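Local structure of oxidoreductase (Azotobacter vinelandii, 7D5N) at residues C113-C118 / V140-A145; S200-D205 / S260-A265; V206-L211 / R371-C376. The protein binds NADH and myo-inositol and, as an inositol dehydrogenase homologue, probably catalyses the NAD-dependent oxidation of a polyol substrate. All coordinates share one frame; numbering follows the deposited sequence.

Overall arrangement
Each contact has at least one residue at the site where NADH and myo-inositol meet. Contact 1, at the C-terminal ends of two Rossmann strands, holds the nicotinamide carboxamide and two inositol hydroxyls. Contacts 2 and 3 share helix 202-217 of the C-terminal alpha/beta domain; their centres are about 11 Å apart, and V202 O lies 2.9 Å from G207 N, a probable i to i+5 bond of its wider, pi-type turn. Beside the substrate the two domains touch directly: K115 NZ of contact 1 is 2.9 Å from D205 O of contact 2, and Y144 packs edge-to-face against H209 of contact 3. D205 and H209 face the ligands, while V202, L203 and L211 pack inward.

Contact 1: residues C113-C118 / V140-A145; sequences CEKPLC and VTYGYA. With NAI (1,4-dihydronicotinamide adenine dinucleotide), chain D; INS (1,2,3,4,5,6-hexahydroxy-cyclohexane), chain E.
C113 and V140 form a parallel beta bridge, with their CA atoms 5.1 Å apart, and beyond it the two segments diverge into the ligand site. C113 O receives a weak hydrogen bond from T141 N and a CA-H contact from V140, its CA 3.3 Å from that oxygen. From there E114 carries the contact. Its CB points away from 140-145, but a chi1 of -99° and a bend at chi2 together bring the carboxylate back to cross the T141 side chain at about a right angle. T141 OG1 donates to E114 OE1 at 2.8 Å, arriving from above the carboxylate plane, 81° out of it. On its anti lone pair, OE1 takes K115 N at 3.0 Å. A third donor is the carboxamide N7N of NADH, also 3.0 Å from E114 OE1 and nearly straight at 174°. N7N donates as well to T141 O at 2.8 Å, so both segments fix the rotation of the amide. E114 OE2 is bonded to H29. With the carboxylate removed, as by an alanine here, T141 OG1, K115 N and H29 would probably lose their acceptor, and the carboxamide one of its anchors, becoming freer to turn. K115, ahead of the cis peptide to P116 in the family's EKP motif, lays CB obliquely against the Y142 ring and sends NZ on to inositol O4, 2.8 Å away, and D205 O. Y144 OH donates to inositol O3 at 2.6 Å, with O3 in the plane of the ring at its edge. Strand 138-140 is an edge strand of the five-stranded parallel Rossmann sheet within this chain, next to 110-113. Helix 97-106 packs on C113, W333 of helix 329-348 on E114 and T141, and helix 202-217 on K115 and Y142.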
# COMPACT_ATOMS: atom_id res chain seq x y z
N CYS B 113 -11.16 -20.03 -28.11
CA CYS B 113 -12.53 -19.82 -27.61
C CYS B 113 -12.48 -19.01 -26.33
O CYS B 113 -11.62 -19.28 -25.46
CB CYS B 113 -13.30 -21.12 -27.41
SG CYS B 113 -15.06 -20.82 -27.07
N GLU B 114 -13.39 -18.06 -26.18
CA GLU B 114 -13.50 -17.32 -24.91
C GLU B 114 -14.01 -18.26 -23.81
O GLU B 114 -14.76 -19.22 -24.11
CB GLU B 114 -14.42 -16.11 -25.06
CG GLU B 114 -13.65 -14.82 -25.26
CD GLU B 114 -12.76 -14.42 -24.10
OE1 GLU B 114 -12.64 -15.19 -23.11
OE2 GLU B 114 -12.20 -13.33 -24.18
N LYS B 115 -13.58 -17.97 -22.58
CA LYS B 115 -14.11 -18.61 -21.36
C LYS B 115 -15.48 -18.02 -21.06
O LYS B 115 -15.74 -16.87 -21.41
CB LYS B 115 -13.14 -18.35 -20.20
CG LYS B 115 -12.77 -16.88 -20.04
CD LYS B 115 -13.02 -16.34 -18.67
CE LYS B 115 -14.45 -16.45 -18.20
NZ LYS B 115 -15.18 -15.18 -18.41
N PRO B 116 -16.41 -18.74 -20.39
CA PRO B 116 -16.28 -20.18 -20.15
C PRO B 116 -16.52 -20.94 -21.46
O PRO B 116 -17.24 -20.40 -22.29
CB PRO B 116 -17.40 -20.46 -19.13
CG PRO B 116 -18.44 -19.39 -19.42
CD PRO B 116 -17.62 -18.17 -19.79
N LEU B 117 -15.89 -22.10 -21.64
CA LEU B 117 -15.89 -22.82 -22.95
C LEU B 117 -17.34 -23.02 -23.40
O LEU B 117 -17.65 -22.70 -24.53
CB LEU B 117 -15.16 -24.17 -22.82
CG LEU B 117 -15.00 -24.95 -24.12
CD1 LEU B 117 -14.13 -24.21 -25.12
CD2 LEU B 117 -14.41 -26.33 -23.86
N CYS B 118 -18.19 -23.55 -22.52
CA CYS B 118 -19.61 -23.84 -22.85
C CYS B 118 -20.39 -24.03 -21.55
O CYS B 118 -19.80 -23.83 -20.47
CB CYS B 118 -19.71 -25.06 -23.75
SG CYS B 118 -18.67 -26.43 -23.19
N VAL B 140 -7.92 -21.36 -24.91
CA VAL B 140 -8.96 -20.65 -24.10
C VAL B 140 -8.31 -19.42 -23.47
O VAL B 140 -7.20 -19.53 -22.96
CB VAL B 140 -9.59 -21.59 -23.06
CG1 VAL B 140 -10.68 -20.91 -22.25
CG2 VAL B 140 -10.15 -22.83 -23.74
N THR B 141 -9.00 -18.28 -23.52
CA THR B 141 -8.40 -16.98 -23.12
C THR B 141 -8.53 -16.79 -21.60
O THR B 141 -9.13 -15.79 -21.15
CB THR B 141 -8.88 -15.86 -24.04
OG1 THR B 141 -10.28 -15.98 -24.30
CG2 THR B 141 -8.14 -15.88 -25.35
N TYR B 142 -7.91 -17.68 -20.83
CA TYR B 142 -7.61 -17.44 -19.39
C TYR B 142 -6.41 -16.48 -19.37
O TYR B 142 -5.32 -16.90 -19.04
CB TYR B 142 -7.39 -18.75 -18.64
CG TYR B 142 -8.64 -19.57 -18.40
CD1 TYR B 142 -9.69 -19.07 -17.66
CD2 TYR B 142 -8.76 -20.85 -18.91
CE1 TYR B 142 -10.83 -19.81 -17.41
CE2 TYR B 142 -9.90 -21.61 -18.68
CZ TYR B 142 -10.93 -21.09 -17.93
OH TYR B 142 -12.04 -21.86 -17.72
N GLY B 143 -6.64 -15.23 -19.77
CA GLY B 143 -5.58 -14.27 -20.13
C GLY B 143 -4.61 -13.98 -19.00
O GLY B 143 -3.41 -13.73 -19.27
N TYR B 144 -5.08 -14.00 -17.75
CA TYR B 144 -4.24 -13.63 -16.59
C TYR B 144 -3.08 -14.63 -16.47
O TYR B 144 -2.04 -14.28 -15.89
CB TYR B 144 -5.10 -13.55 -15.33
CG TYR B 144 -6.24 -12.57 -15.46
CD1 TYR B 144 -6.06 -11.20 -15.31
CD2 TYR B 144 -7.52 -13.03 -15.75
CE1 TYR B 144 -7.10 -10.31 -15.47
CE2 TYR B 144 -8.57 -12.15 -15.92
CZ TYR B 144 -8.36 -10.78 -15.77
OH TYR B 144 -9.41 -9.92 -15.92
N ALA B 145 -3.21 -15.82 -17.06
CA ALA B 145 -2.17 -16.87 -16.96
C ALA B 145 -0.94 -16.49 -17.80
O ALA B 145 0.17 -17.10 -17.62
CB ALA B 145 -2.76 -18.20 -17.34
PA NAI D . -20.16 -8.06 -25.22
O1A NAI D . -21.60 -8.15 -24.99
O2A NAI D . -19.42 -6.87 -24.78
O5B NAI D . -19.86 -8.26 -26.79
C5B NAI D . -20.43 -9.32 -27.56
C4B NAI D . -19.99 -9.07 -29.00
O4B NAI D . -20.25 -10.19 -29.83
C3B NAI D . -20.71 -7.90 -29.64
O3B NAI D . -19.81 -7.28 -30.57
C2B NAI D . -21.86 -8.53 -30.37
O2B NAI D . -22.32 -7.76 -31.48
C1B NAI D . -21.15 -9.76 -30.86
N9A NAI D . -22.01 -10.90 -31.08
C8A NAI D . -22.98 -11.38 -30.30
N7A NAI D . -23.50 -12.50 -30.87
C5A NAI D . -22.86 -12.69 -32.03
C6A NAI D . -22.92 -13.68 -33.10
N6A NAI D . -23.80 -14.68 -33.03
N1A NAI D . -22.08 -13.53 -34.14
C2A NAI D . -21.17 -12.53 -34.17
N3A NAI D . -21.07 -11.58 -33.22
C4A NAI D . -21.87 -11.65 -32.15
O3 NAI D . -19.52 -9.35 -24.54
PN NAI D . -18.03 -9.37 -23.94
O1N NAI D . -18.07 -8.80 -22.56
O2N NAI D . -17.06 -8.87 -24.91
O5D NAI D . -17.83 -10.94 -23.78
C5D NAI D . -17.67 -11.81 -24.89
C4D NAI D . -17.12 -13.15 -24.46
O4D NAI D . -15.81 -12.93 -23.91
C3D NAI D . -17.93 -13.82 -23.38
O3D NAI D . -17.80 -15.21 -23.52
C2D NAI D . -17.23 -13.48 -22.09
O2D NAI D . -17.29 -14.51 -21.11
C1D NAI D . -15.79 -13.37 -22.55
N1N NAI D . -14.96 -12.47 -21.78
C2N NAI D . -13.76 -12.93 -21.40
C3N NAI D . -12.88 -12.16 -20.67
C7N NAI D . -11.55 -12.70 -20.30
O7N NAI D . -10.90 -12.11 -19.46
N7N NAI D . -11.09 -13.76 -20.97
C4N NAI D . -13.21 -10.74 -20.31
C5N NAI D . -14.52 -10.34 -20.79
C6N NAI D . -15.32 -11.21 -21.51
C1 INS E . -14.92 -9.30 -16.13
C2 INS E . -13.44 -9.42 -16.39
C3 INS E . -13.04 -10.88 -16.55
C4 INS E . -13.90 -11.57 -17.60
C5 INS E . -15.39 -11.34 -17.41
C6 INS E . -15.69 -9.87 -17.31
O1 INS E . -15.24 -7.92 -15.90
O2 INS E . -13.13 -8.73 -17.61
O3 INS E . -11.64 -10.93 -16.92
O4 INS E . -13.67 -12.96 -17.64
O5 INS E . -16.11 -11.88 -18.52
O6 INS E . -17.08 -9.74 -17.15

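Contact 2: residues S200-D205 / S260-A265; sequences SYVLGD and SSAVNA. With INS (1,2,3,4,5,6-hexahydroxy-cyclohexane), chain E.
V202, with chi1 at -70° placing CG1 anti to its carbonyl carbon and CG2 between that carbon and the backbone N, spreads both methyls over S260 and A262. CG1 comes within 3.5 Å of A262 CB, and CG2 lies alongside S260, 3.9 Å from its CB. Y201, its CG trans to the backbone N (chi1 165°), swings its ring back over the same place, so that V202 CG1 sits 3.6 Å above one ring face, displaced toward the rim. At the far end of the ring Y201 OH is 3.5 Å from A262 CB, so this methyl is wedged between tyrosine and valine. L203 adds CD2 beside S260 OG at 4.0 Å.

Across the interface the contact is van der Waals; H177, bonded to Y201 OH and to the A262 backbone, bridges the two segments. Within the segments, S200 OG accepts from G204 N and S261 OG closes an ST turn with V263 N. One helical turn after Y201, D205 reaches the substrate: OD1 takes inositol O5 at 2.8 Å and OD2 takes O6 at 3.0 Å, a two-pronged grip on neighbouring hydroxyls, while its backbone O accepts from inositol O4. R191 forms a salt bridge to OD1.

The start of helix 202-217, with Y201 at its N-cap, thus rests on the end of strand 255-261, which lies in the mixed sheet between strands 165-173 and 243-250. L203 also touches W372 and C376 of helix 363-381, while N264 and A265 bond to R274 and S281 of another subunit.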
# COMPACT_ATOMS: atom_id res chain seq x y z
N SER B 200 -24.77 -20.49 -14.67
CA SER B 200 -24.24 -19.58 -13.62
C SER B 200 -23.95 -18.19 -14.20
O SER B 200 -23.84 -18.04 -15.44
CB SER B 200 -23.01 -20.16 -12.98
OG SER B 200 -21.84 -19.81 -13.70
N TYR B 201 -23.79 -17.22 -13.31
CA TYR B 201 -23.20 -15.91 -13.70
C TYR B 201 -21.76 -15.86 -13.16
O TYR B 201 -20.85 -16.28 -13.90
CB TYR B 201 -24.14 -14.75 -13.38
CG TYR B 201 -23.45 -13.42 -13.43
CD1 TYR B 201 -22.42 -13.20 -14.34
CD2 TYR B 201 -23.76 -12.39 -12.55
CE1 TYR B 201 -21.73 -12.01 -14.38
CE2 TYR B 201 -23.09 -11.18 -12.59
CZ TYR B 201 -22.06 -11.00 -13.49
OH TYR B 201 -21.34 -9.85 -13.57
N VAL B 202 -21.51 -15.43 -11.93
CA VAL B 202 -20.11 -15.07 -11.52
C VAL B 202 -19.21 -16.31 -11.39
O VAL B 202 -17.99 -16.16 -11.57
CB VAL B 202 -20.04 -14.22 -10.24
CG1 VAL B 202 -20.56 -12.82 -10.49
CG2 VAL B 202 -20.69 -14.88 -9.03
N LEU B 203 -19.75 -17.49 -11.08
CA LEU B 203 -18.88 -18.69 -10.98
C LEU B 203 -18.15 -18.88 -12.30
O LEU B 203 -16.92 -19.04 -12.29
CB LEU B 203 -19.73 -19.92 -10.65
CG LEU B 203 -20.22 -20.01 -9.21
CD1 LEU B 203 -21.35 -21.04 -9.09
CD2 LEU B 203 -19.08 -20.37 -8.27
N GLY B 204 -18.89 -18.87 -13.42
CA GLY B 204 -18.29 -19.02 -14.76
C GLY B 204 -17.60 -17.74 -15.23
O GLY B 204 -16.55 -17.83 -15.89
N ASP B 205 -18.17 -16.58 -14.91
CA ASP B 205 -17.72 -15.30 -15.51
C ASP B 205 -16.37 -14.89 -14.88
O ASP B 205 -15.51 -14.43 -15.63
CB ASP B 205 -18.76 -14.21 -15.31
CG ASP B 205 -18.49 -12.96 -16.13
OD1 ASP B 205 -18.43 -13.07 -17.37
OD2 ASP B 205 -18.28 -11.90 -15.51
N SER B 260 -16.31 -15.74 -5.54
CA SER B 260 -16.68 -15.16 -6.85
C SER B 260 -17.70 -14.07 -6.59
O SER B 260 -18.68 -14.36 -5.92
CB SER B 260 -17.26 -16.16 -7.78
OG SER B 260 -16.45 -17.31 -7.94
N SER B 261 -17.51 -12.86 -7.11
CA SER B 261 -18.50 -11.79 -6.83
C SER B 261 -18.49 -10.71 -7.91
O SER B 261 -17.41 -10.34 -8.41
CB SER B 261 -18.28 -11.21 -5.47
OG SER B 261 -19.36 -10.36 -5.10
N ALA B 262 -19.67 -10.16 -8.16
CA ALA B 262 -19.85 -8.96 -8.99
C ALA B 262 -20.53 -7.88 -8.16
O ALA B 262 -20.80 -6.79 -8.72
CB ALA B 262 -20.61 -9.31 -10.23
N VAL B 263 -20.69 -8.11 -6.85
CA VAL B 263 -21.39 -7.17 -5.93
C VAL B 263 -20.47 -6.81 -4.76
O VAL B 263 -20.96 -6.35 -3.70
CB VAL B 263 -22.74 -7.75 -5.47
CG1 VAL B 263 -23.69 -7.93 -6.64
CG2 VAL B 263 -22.58 -9.06 -4.72
N ASN B 264 -19.17 -6.92 -4.94
CA ASN B 264 -18.19 -6.47 -3.91
C ASN B 264 -18.02 -4.96 -4.07
O ASN B 264 -17.02 -4.53 -4.66
CB ASN B 264 -16.87 -7.22 -4.05
CG ASN B 264 -15.89 -6.84 -2.97
OD1 ASN B 264 -16.28 -6.23 -1.97
ND2 ASN B 264 -14.62 -7.16 -3.18
N ALA B 265 -18.99 -4.18 -3.58
CA ALA B 265 -19.11 -2.73 -3.85
C ALA B 265 -17.78 -2.02 -3.54
O ALA B 265 -17.21 -2.25 -2.45
CB ALA B 265 -20.23 -2.16 -3.02
C1 INS E . -14.92 -9.30 -16.13
C2 INS E . -13.44 -9.42 -16.39
C3 INS E . -13.04 -10.88 -16.55
C4 INS E . -13.90 -11.57 -17.60
C5 INS E . -15.39 -11.34 -17.41
C6 INS E . -15.69 -9.87 -17.31
O1 INS E . -15.24 -7.92 -15.90
O2 INS E . -13.13 -8.73 -17.61
O3 INS E . -11.64 -10.93 -16.92
O4 INS E . -13.67 -12.96 -17.64
O5 INS E . -16.11 -11.88 -18.52
O6 INS E . -17.08 -9.74 -17.15

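Contact 3: residues V206-L211 / R371-C376; sequences VGTHPL and RWVERC. With INS (1,2,3,4,5,6-hexahydroxy-cyclohexane), chain E; NAI (1,4-dihydronicotinamide adenine dinucleotide), chain D.
T208 and V373 have the nearest CA atoms of helices 206-211 and 371-376, 7.8 Å apart. The axes of these short segments pass at 10.6 Å, their N-to-C directions 124° apart.

W372 makes most of the contacts between them. With CG trans to its backbone N (chi1 -178°), the indole extends across to the other helix, where L211 CD2 lies over one face, offset to the rim, with L211 CD1 beside W372 NE1. L211 CD2 is 3.4 Å from W372 CG and 3.8 Å from the centroid of the five-membered ring, 28° off the normal, a CH-pi contact. On the opposite face C376 SG sits 3.6 Å above the ring plane, sandwiching the indole between a methyl and a sulfur. The far corner of its benzene ring, CZ3, reaches the backbone of G207, 4.1 Å from G207 C, where no side chain intervenes. T208 turns its methyl into the interface, CG2 being 3.7 Å from V373 CG2; its hydroxyl is bonded back to G204 O.

On another side of helix 206-211, H209 directs its ring edge at inositol O4, although the position of H209 NE2 is less sure. The helix is kinked here, just before P210. P210 packs on strand 165-173, and W372 on strands 243-250 and 223-231, so both helices lie against the mixed sheet of the C-terminal domain.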
# COMPACT_ATOMS: atom_id res chain seq x y z
N VAL B 206 -16.22 -15.00 -13.56
CA VAL B 206 -14.99 -14.51 -12.87
C VAL B 206 -14.35 -15.61 -12.01
O VAL B 206 -13.12 -15.61 -11.91
CB VAL B 206 -15.25 -13.21 -12.10
CG1 VAL B 206 -15.57 -12.05 -13.04
CG2 VAL B 206 -16.32 -13.33 -11.03
N GLY B 207 -15.10 -16.52 -11.41
CA GLY B 207 -14.52 -17.54 -10.52
C GLY B 207 -13.53 -18.44 -11.23
O GLY B 207 -12.48 -18.80 -10.63
N THR B 208 -13.79 -18.76 -12.50
CA THR B 208 -12.93 -19.68 -13.27
C THR B 208 -11.56 -19.08 -13.54
O THR B 208 -10.65 -19.88 -13.83
CB THR B 208 -13.59 -20.12 -14.58
OG1 THR B 208 -13.93 -18.94 -15.29
CG2 THR B 208 -14.79 -21.00 -14.33
N HIS B 209 -11.39 -17.76 -13.45
CA HIS B 209 -10.07 -17.12 -13.72
C HIS B 209 -9.04 -17.54 -12.67
O HIS B 209 -8.00 -18.12 -13.03
CB HIS B 209 -10.22 -15.60 -13.89
CG HIS B 209 -10.66 -15.20 -15.26
ND1 HIS B 209 -9.91 -15.49 -16.39
CD2 HIS B 209 -11.73 -14.49 -15.68
CE1 HIS B 209 -10.51 -14.99 -17.45
NE2 HIS B 209 -11.64 -14.38 -17.05
N PRO B 210 -9.23 -17.23 -11.37
CA PRO B 210 -8.22 -17.59 -10.38
C PRO B 210 -8.18 -19.11 -10.16
O PRO B 210 -7.13 -19.64 -9.82
CB PRO B 210 -8.63 -16.85 -9.10
CG PRO B 210 -10.12 -16.59 -9.28
CD PRO B 210 -10.34 -16.47 -10.78
N LEU B 211 -9.29 -19.79 -10.42
CA LEU B 211 -9.28 -21.27 -10.45
C LEU B 211 -8.23 -21.75 -11.45
O LEU B 211 -7.39 -22.61 -11.07
CB LEU B 211 -10.64 -21.84 -10.83
CG LEU B 211 -10.65 -23.37 -10.89
CD1 LEU B 211 -10.68 -23.94 -9.49
CD2 LEU B 211 -11.82 -23.87 -11.73
N ARG B 371 -16.39 -28.12 -15.84
CA ARG B 371 -16.60 -29.15 -14.78
C ARG B 371 -16.79 -28.44 -13.45
O ARG B 371 -17.74 -28.77 -12.73
CB ARG B 371 -15.45 -30.15 -14.71
CG ARG B 371 -15.68 -31.26 -13.68
CD ARG B 371 -14.43 -32.08 -13.39
NE ARG B 371 -13.69 -32.42 -14.60
CZ ARG B 371 -14.04 -33.36 -15.46
NH1 ARG B 371 -15.12 -34.09 -15.24
NH2 ARG B 371 -13.32 -33.57 -16.55
N TRP B 372 -15.92 -27.49 -13.12
CA TRP B 372 -15.93 -26.82 -11.80
C TRP B 372 -17.25 -26.06 -11.62
O TRP B 372 -17.89 -26.19 -10.57
CB TRP B 372 -14.71 -25.91 -11.66
CG TRP B 372 -14.62 -25.23 -10.33
CD1 TRP B 372 -14.18 -25.77 -9.17
CD2 TRP B 372 -15.03 -23.89 -10.03
NE1 TRP B 372 -14.25 -24.85 -8.16
CE2 TRP B 372 -14.75 -23.68 -8.67
CE3 TRP B 372 -15.55 -22.83 -10.79
CZ2 TRP B 372 -15.00 -22.46 -8.04
CZ3 TRP B 372 -15.79 -21.63 -10.17
CH2 TRP B 372 -15.53 -21.45 -8.80
N VAL B 373 -17.68 -25.32 -12.65
CA VAL B 373 -18.95 -24.55 -12.57
C VAL B 373 -20.11 -25.53 -12.35
O VAL B 373 -20.94 -25.30 -11.46
CB VAL B 373 -19.15 -23.68 -13.82
CG1 VAL B 373 -20.57 -23.13 -13.90
CG2 VAL B 373 -18.11 -22.57 -13.89
N GLU B 374 -20.15 -26.61 -13.13
CA GLU B 374 -21.23 -27.63 -13.04
C GLU B 374 -21.30 -28.21 -11.62
O GLU B 374 -22.41 -28.30 -11.09
CB GLU B 374 -21.01 -28.74 -14.07
CG GLU B 374 -22.29 -29.47 -14.42
CD GLU B 374 -22.22 -30.31 -15.69
OE1 GLU B 374 -22.28 -29.74 -16.80
OE2 GLU B 374 -22.09 -31.55 -15.55
N ARG B 375 -20.17 -28.59 -11.02
CA ARG B 375 -20.16 -29.13 -9.63
C ARG B 375 -20.63 -28.07 -8.63
O ARG B 375 -21.40 -28.43 -7.73
CB ARG B 375 -18.78 -29.64 -9.23
CG ARG B 375 -18.23 -30.73 -10.13
CD ARG B 375 -19.28 -31.79 -10.45
NE ARG B 375 -19.65 -32.60 -9.31
CZ ARG B 375 -20.86 -33.11 -9.09
NH1 ARG B 375 -21.86 -32.86 -9.92
NH2 ARG B 375 -21.08 -33.86 -8.02
N CYS B 376 -20.17 -26.83 -8.77
CA CYS B 376 -20.60 -25.72 -7.88
C CYS B 376 -22.12 -25.55 -7.98
O CYS B 376 -22.79 -25.41 -6.95
CB CYS B 376 -19.91 -24.41 -8.25
SG CYS B 376 -18.17 -24.40 -7.75
C1 INS E . -14.92 -9.30 -16.13
C2 INS E . -13.44 -9.42 -16.39
C3 INS E . -13.04 -10.88 -16.55
C4 INS E . -13.90 -11.57 -17.60
C5 INS E . -15.39 -11.34 -17.41
C6 INS E . -15.69 -9.87 -17.31
O1 INS E . -15.24 -7.92 -15.90
O2 INS E . -13.13 -8.73 -17.61
O3 INS E . -11.64 -10.93 -16.92
O4 INS E . -13.67 -12.96 -17.64
O5 INS E . -16.11 -11.88 -18.52
O6 INS E . -17.08 -9.74 -17.15
PA NAI D . -20.16 -8.06 -25.22
O1A NAI D . -21.60 -8.15 -24.99
O2A NAI D . -19.42 -6.87 -24.78
O5B NAI D . -19.86 -8.26 -26.79
C5B NAI D . -20.43 -9.32 -27.56
C4B NAI D . -19.99 -9.07 -29.00
O4B NAI D . -20.25 -10.19 -29.83
C3B NAI D . -20.71 -7.90 -29.64
O3B NAI D . -19.81 -7.28 -30.57
C2B NAI D . -21.86 -8.53 -30.37
O2B NAI D . -22.32 -7.76 -31.48
C1B NAI D . -21.15 -9.76 -30.86
N9A NAI D . -22.01 -10.90 -31.08
C8A NAI D . -22.98 -11.38 -30.30
N7A NAI D . -23.50 -12.50 -30.87
C5A NAI D . -22.86 -12.69 -32.03
C6A NAI D . -22.92 -13.68 -33.10
N6A NAI D . -23.80 -14.68 -33.03
N1A NAI D . -22.08 -13.53 -34.14
C2A NAI D . -21.17 -12.53 -34.17
N3A NAI D . -21.07 -11.58 -33.22
C4A NAI D . -21.87 -11.65 -32.15
O3 NAI D . -19.52 -9.35 -24.54
PN NAI D . -18.03 -9.37 -23.94
O1N NAI D . -18.07 -8.80 -22.56
O2N NAI D . -17.06 -8.87 -24.91
O5D NAI D . -17.83 -10.94 -23.78
C5D NAI D . -17.67 -11.81 -24.89
C4D NAI D . -17.12 -13.15 -24.46
O4D NAI D . -15.81 -12.93 -23.91
C3D NAI D . -17.93 -13.82 -23.38
O3D NAI D . -17.80 -15.21 -23.52
C2D NAI D . -17.23 -13.48 -22.09
O2D NAI D . -17.29 -14.51 -21.11
C1D NAI D . -15.79 -13.37 -22.55
N1N NAI D . -14.96 -12.47 -21.78
C2N NAI D . -13.76 -12.93 -21.40
C3N NAI D . -12.88 -12.16 -20.67
C7N NAI D . -11.55 -12.70 -20.30
O7N NAI D . -10.90 -12.11 -19.46
N7N NAI D . -11.09 -13.76 -20.97
C4N NAI D . -13.21 -10.74 -20.31
C5N NAI D . -14.52 -10.34 -20.79
C6N NAI D . -15.32 -11.21 -21.51